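Beta-galactosidase (Bacillus circulans subsp. alkalophilus, PDB 3TTY) hydrolyses beta-galactosides, releasing terminal non-reducing galactose, as a TIM-barrel glycoside hydrolase that assembles as a trimer. Local coordinates at residues V401-W405 with E406-A410; I490-E493 with N494-T498. All coordinates share one frame; numbering follows the deposited sequence.

Contact 1 (V401-W405 with E406-A410); sequences VMYDW and ENRWA
Asp404 is the N-cap of helix 405-413, its carboxylate closing the first turn where the parallel strand 399-402 hands over to the helix in a strand-to-helix connection of the trimerisation domain. CG lies anti to the backbone N (chi1 -176°), which swings the carboxylate over the helix start. There Asp404 OD1 accepts from Asn407 N at 2.8 Å with its anti lone pair and, weakly, from Glu406 N. Aspartate suits the place: short enough to reach these N-H groups, and able to give OD2 to Lys465, a lysine that also binds Glu406.

Arg408 can be followed outward. Arg408 CB packs 3.3 Å from Trp405 O, close to where its own N-H bonds to Asp404 O. The extended chain then carries Arg408 CD to 3.3 Å from Tyr403 OH. NE turns to Glu412, one helical turn on, and Arg408 NH1 donates to Tyr403 OH at 3.1 Å. This last bond is nearly straight (165°), and the hydroxyl lies in the guanidinium plane, though the ring itself is turned 71° from that plane. A long, multiply donating arginine can thus tie Tyr403, where the chain turns toward the helix, to its first turn while NH1 also serves Phe256 O.

Trp405 O receives Trp409 N at 2.9 Å, and the same carbonyl oxygen sits over one face of the Trp409 indole, 3.2 Å from CG.

Contact 2 (I490-E493 with N494-T498); sequences IVNE and NDLVT
The side-chain amide of Asn492 is approached on both faces by backbone N-H groups of the segment that follows. Asn494 N comes to Asn492 OD1 at 2.9 Å from above one face, and Leu496 N reaches the same oxygen at 3.2 Å from the opposite face, so one acceptor grips two donors well out of its plane. On the other branch, ND2 donates to a water that in turn donates to Asn494 OD1, linking the two amides. The first torsion (71°) sets CG between the backbone N and the carbonyl carbon, folding the amide back over the turn; asparagine is short enough to do this and still offers both an acceptor and a donor.

Beyond the turn, Val491 and Val497 face each other as a non-hydrogen-bonded antiparallel pair, flanked by Thr498 N to Ile490 O (2.8 Å) and Asn492 N to Leu496 O. Of their branched side chains, Val491 CG1 meets Val497 CG2, 4.2 Å apart. Both methyls of Val491 also lie 3.6 Å from Asp495 OD1, an oxygen hydrogen-bonded to Tyr462 OH, while OD2 forms a salt bridge with Lys356 of the second subunit.

Asp495 N closes the type I turn on Asn492 O, and Asp495 itself has a positive phi (65°). With the Asx turn at Asn492, this is the pattern of a tight hairpin built from a type I turn and a G1 beta bulge.

Both contacts belong to the trimerisation domain, their centres about 13 Å apart, and they meet where Ala410 CB packs against Asp495 OD1. Contact 1 is the more deeply buried, joining a strand of the mixed sheet to its following helix without touching another chain; contact 2 is partly buried in the loop after strand 481-485 and faces the second subunit. Capping and an arginine-tyrosine bond mark the first, whereas backbone pairing, asparagine amides and a bridging water mark the second. The two hold different elements yet share neighbours: Arg223 serves Glu406 and the carbonyl of Glu493, and Tyr462 packs on Ala410 while hydrogen-bonding Asp495.

Contact 1 (V401-W405 with E406-A410)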
loop_
_atom_site.group_PDB
_atom_site.type_symbol
_atom_site.label_atom_id
_atom_site.label_comp_id
_atom_site.label_asym_id
_atom_site.label_seq_id
_atom_site.Cartn_x
_atom_site.Cartn_y
_atom_site.Cartn_z
ATOM N N VAL A 401 18.384 5.549 -30.901
ATOM C CA VAL A 401 17.106 5.323 -30.242
ATOM C C VAL A 401 16.707 6.521 -29.375
ATOM O O VAL A 401 17.473 7.004 -28.527
ATOM C CB VAL A 401 17.069 4.001 -29.448
ATOM C CG1 VAL A 401 18.428 3.678 -28.901
ATOM C CG2 VAL A 401 16.014 4.064 -28.353
ATOM N N MET A 402 15.495 6.995 -29.634
ATOM C CA MET A 402 14.998 8.243 -29.095
ATOM C C MET A 402 14.322 8.016 -27.761
ATOM O O MET A 402 13.665 6.998 -27.545
ATOM C CB MET A 402 13.979 8.859 -30.058
ATOM C CG MET A 402 14.570 9.489 -31.295
ATOM S SD MET A 402 13.278 10.026 -32.428
ATOM C CE MET A 402 14.226 11.038 -33.555
ATOM N N TYR A 403 14.489 8.993 -26.880
ATOM C CA TYR A 403 13.876 8.998 -25.570
ATOM C C TYR A 403 13.542 10.463 -25.295
ATOM O O TYR A 403 14.300 11.355 -25.666
ATOM C CB TYR A 403 14.863 8.457 -24.512
ATOM C CG TYR A 403 14.419 8.751 -23.100
ATOM C CD1 TYR A 403 13.372 8.040 -22.516
ATOM C CD2 TYR A 403 15.016 9.761 -22.360
ATOM C CE1 TYR A 403 12.943 8.319 -21.237
ATOM C CE2 TYR A 403 14.593 10.047 -21.069
ATOM C CZ TYR A 403 13.553 9.320 -20.519
ATOM O OH TYR A 403 13.123 9.597 -19.248
ATOM N N ASP A 404 12.416 10.721 -24.650
ATOM C CA ASP A 404 12.017 12.098 -24.379
ATOM C C ASP A 404 11.269 12.194 -23.068
ATOM O O ASP A 404 10.346 11.416 -22.837
ATOM C CB ASP A 404 11.116 12.622 -25.500
ATOM C CG ASP A 404 10.758 14.088 -25.315
ATOM O OD1 ASP A 404 9.637 14.375 -24.870
ATOM O OD2 ASP A 404 11.609 14.952 -25.591
ATOM N N TRP A 405 11.627 13.165 -22.229
ATOM C CA TRP A 405 11.005 13.274 -20.904
ATOM C C TRP A 405 9.554 13.745 -20.944
ATOM O O TRP A 405 8.744 13.336 -20.095
ATOM C CB TRP A 405 11.820 14.174 -19.951
ATOM C CG TRP A 405 12.824 13.440 -19.123
ATOM C CD1 TRP A 405 12.644 12.933 -17.868
ATOM C CD2 TRP A 405 14.180 13.133 -19.488
ATOM N NE1 TRP A 405 13.807 12.328 -17.425
ATOM C CE2 TRP A 405 14.764 12.442 -18.400
ATOM C CE3 TRP A 405 14.962 13.391 -20.623
ATOM C CZ2 TRP A 405 16.089 11.991 -18.419
ATOM C CZ3 TRP A 405 16.283 12.944 -20.638
ATOM C CH2 TRP A 405 16.830 12.250 -19.547
ATOM N N GLU A 406 9.224 14.608 -21.907
ATOM C CA GLU A 406 7.875 15.186 -21.983
ATOM C C GLU A 406 6.924 14.125 -22.496
ATOM O O GLU A 406 5.805 13.973 -22.002
ATOM C CB GLU A 406 7.840 16.435 -22.868
ATOM C CG GLU A 406 8.599 17.626 -22.271
ATOM C CD GLU A 406 8.478 18.910 -23.088
ATOM O OE1 GLU A 406 8.431 18.834 -24.332
ATOM O OE2 GLU A 406 8.434 20.006 -22.480
ATOM N N ASN A 407 7.385 13.368 -23.479
ATOM C CA ASN A 407 6.651 12.190 -23.918
ATOM C C ASN A 407 6.413 11.233 -22.742
ATOM O O ASN A 407 5.309 10.712 -22.565
ATOM C CB ASN A 407 7.434 11.481 -25.018
ATOM C CG ASN A 407 6.727 10.253 -25.540
ATOM O OD1 ASN A 407 5.528 10.288 -25.807
ATOM N ND2 ASN A 407 7.471 9.150 -25.695
ATOM N N ARG A 408 7.454 11.012 -21.938
ATOM C CA ARG A 408 7.348 10.153 -20.763
ATOM C C ARG A 408 6.279 10.637 -19.778
ATOM O O ARG A 408 5.424 9.864 -19.349
ATOM C CB ARG A 408 8.699 10.048 -20.051
ATOM C CG ARG A 408 8.642 9.224 -18.773
ATOM C CD ARG A 408 10.034 8.866 -18.250
ATOM N NE ARG A 408 9.983 7.986 -17.081
ATOM C CZ ARG A 408 11.060 7.540 -16.434
ATOM N NH1 ARG A 408 12.274 7.889 -16.842
ATOM N NH2 ARG A 408 10.927 6.755 -15.373
ATOM N N TRP A 409 6.342 11.913 -19.410
ATOM C CA TRP A 409 5.360 12.497 -18.502
ATOM C C TRP A 409 3.923 12.325 -18.997
ATOM O O TRP A 409 3.036 11.907 -18.238
ATOM C CB TRP A 409 5.641 13.982 -18.304
ATOM C CG TRP A 409 6.919 14.274 -17.578
ATOM C CD1 TRP A 409 7.600 13.436 -16.737
ATOM C CD2 TRP A 409 7.678 15.488 -17.639
ATOM N NE1 TRP A 409 8.729 14.064 -16.269
ATOM C CE2 TRP A 409 8.799 15.323 -16.804
ATOM C CE3 TRP A 409 7.514 16.699 -18.318
ATOM C CZ2 TRP A 409 9.747 16.328 -16.617
ATOM C CZ3 TRP A 409 8.451 17.686 -18.146
ATOM C CH2 TRP A 409 9.558 17.501 -17.294
ATOM N N ALA A 410 3.685 12.660 -20.261
ATOM C CA ALA A 410 2.344 12.497 -20.827
ATOM C C ALA A 410 1.880 11.030 -20.796
ATOM O O ALA A 410 0.749 10.734 -20.383
ATOM C CB ALA A 410 2.277 13.060 -22.236
#

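Contact 2 (I490-E493 with N494-T498)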
loop_
_atom_site.group_PDB
_atom_site.type_symbol
_atom_site.label_atom_id
_atom_site.label_comp_id
_atom_site.label_asym_id
_atom_site.label_seq_id
_atom_site.Cartn_x
_atom_site.Cartn_y
_atom_site.Cartn_z
ATOM N N ILE A 490 0.057 10.109 -31.235
ATOM C CA ILE A 490 -1.302 10.283 -30.752
ATOM C C ILE A 490 -1.591 11.745 -30.394
ATOM O O ILE A 490 -2.638 12.270 -30.756
ATOM C CB ILE A 490 -1.589 9.377 -29.552
ATOM C CG1 ILE A 490 -1.154 7.932 -29.852
ATOM C CG2 ILE A 490 -3.062 9.462 -29.160
ATOM C CD1 ILE A 490 -1.929 7.253 -31.008
ATOM N N VAL A 491 -0.656 12.414 -29.724
ATOM C CA VAL A 491 -0.900 13.779 -29.243
ATOM C C VAL A 491 0.171 14.796 -29.632
ATOM O O VAL A 491 1.244 14.433 -30.120
ATOM C CB VAL A 491 -1.037 13.813 -27.713
ATOM C CG1 VAL A 491 -2.212 12.941 -27.257
ATOM C CG2 VAL A 491 0.276 13.368 -27.052
ATOM N N ASN A 492 -0.128 16.076 -29.414
ATOM C CA ASN A 492 0.877 17.117 -29.577
ATOM C C ASN A 492 1.472 17.514 -28.228
ATOM O O ASN A 492 1.276 16.833 -27.234
ATOM C CB ASN A 492 0.308 18.348 -30.284
ATOM C CG ASN A 492 -0.651 19.132 -29.408
ATOM O OD1 ASN A 492 -0.905 18.768 -28.251
ATOM N ND2 ASN A 492 -1.189 20.221 -29.951
ATOM N N GLU A 493 2.188 18.627 -28.215
ATOM C CA GLU A 493 2.938 19.091 -27.052
ATOM C C GLU A 493 2.070 19.397 -25.839
ATOM O O GLU A 493 2.577 19.506 -24.734
ATOM C CB GLU A 493 3.701 20.350 -27.442
ATOM C CG GLU A 493 3.009 21.076 -28.589
ATOM C CD GLU A 493 3.435 22.508 -28.690
ATOM O OE1 GLU A 493 4.381 22.876 -27.956
ATOM O OE2 GLU A 493 2.830 23.258 -29.500
ATOM N N ASN A 494 0.766 19.554 -26.038
ATOM C CA ASN A 494 -0.120 19.802 -24.907
ATOM C C ASN A 494 -0.952 18.591 -24.536
ATOM O O ASN A 494 -1.892 18.698 -23.773
ATOM C CB ASN A 494 -1.019 21.009 -25.159
ATOM C CG ASN A 494 -0.233 22.292 -25.307
ATOM O OD1 ASN A 494 -0.307 22.955 -26.329
ATOM N ND2 ASN A 494 0.538 22.639 -24.283
ATOM N N ASP A 495 -0.581 17.431 -25.062
ATOM C CA ASP A 495 -1.311 16.205 -24.791
ATOM C C ASP A 495 -2.718 16.283 -25.363
ATOM O O ASP A 495 -3.659 15.703 -24.795
ATOM C CB ASP A 495 -1.386 15.903 -23.286
ATOM C CG ASP A 495 -1.775 14.463 -23.016
ATOM O OD1 ASP A 495 -1.336 13.593 -23.805
ATOM O OD2 ASP A 495 -2.543 14.197 -22.058
ATOM N N LEU A 496 -2.862 17.020 -26.465
ATOM C CA LEU A 496 -4.130 17.075 -27.187
ATOM C C LEU A 496 -4.051 16.120 -28.374
ATOM O O LEU A 496 -3.057 16.105 -29.111
ATOM C CB LEU A 496 -4.429 18.487 -27.691
ATOM C CG LEU A 496 -4.654 19.646 -26.715
ATOM C CD1 LEU A 496 -4.629 20.997 -27.466
ATOM C CD2 LEU A 496 -5.941 19.478 -25.883
ATOM N N VAL A 497 -5.090 15.318 -28.559
ATOM C CA VAL A 497 -5.075 14.305 -29.603
ATOM C C VAL A 497 -5.018 14.939 -30.985
ATOM O O VAL A 497 -5.746 15.901 -31.286
ATOM C CB VAL A 497 -6.294 13.372 -29.506
ATOM C CG1 VAL A 497 -6.331 12.433 -30.687
ATOM C CG2 VAL A 497 -6.255 12.593 -28.212
ATOM N N THR A 498 -4.124 14.419 -31.821
ATOM C CA THR A 498 -4.104 14.813 -33.226
ATOM C C THR A 498 -5.191 14.036 -33.956
ATOM O O THR A 498 -5.102 12.812 -34.129
ATOM C CB THR A 498 -2.738 14.554 -33.862
ATOM O OG1 THR A 498 -1.786 15.468 -33.301
ATOM C CG2 THR A 498 -2.814 14.747 -35.373
HETATM O O HOH W 1 0.756 14.981 -32.767
HETATM O O HOH W 2 -1.799 22.747 -28.423
#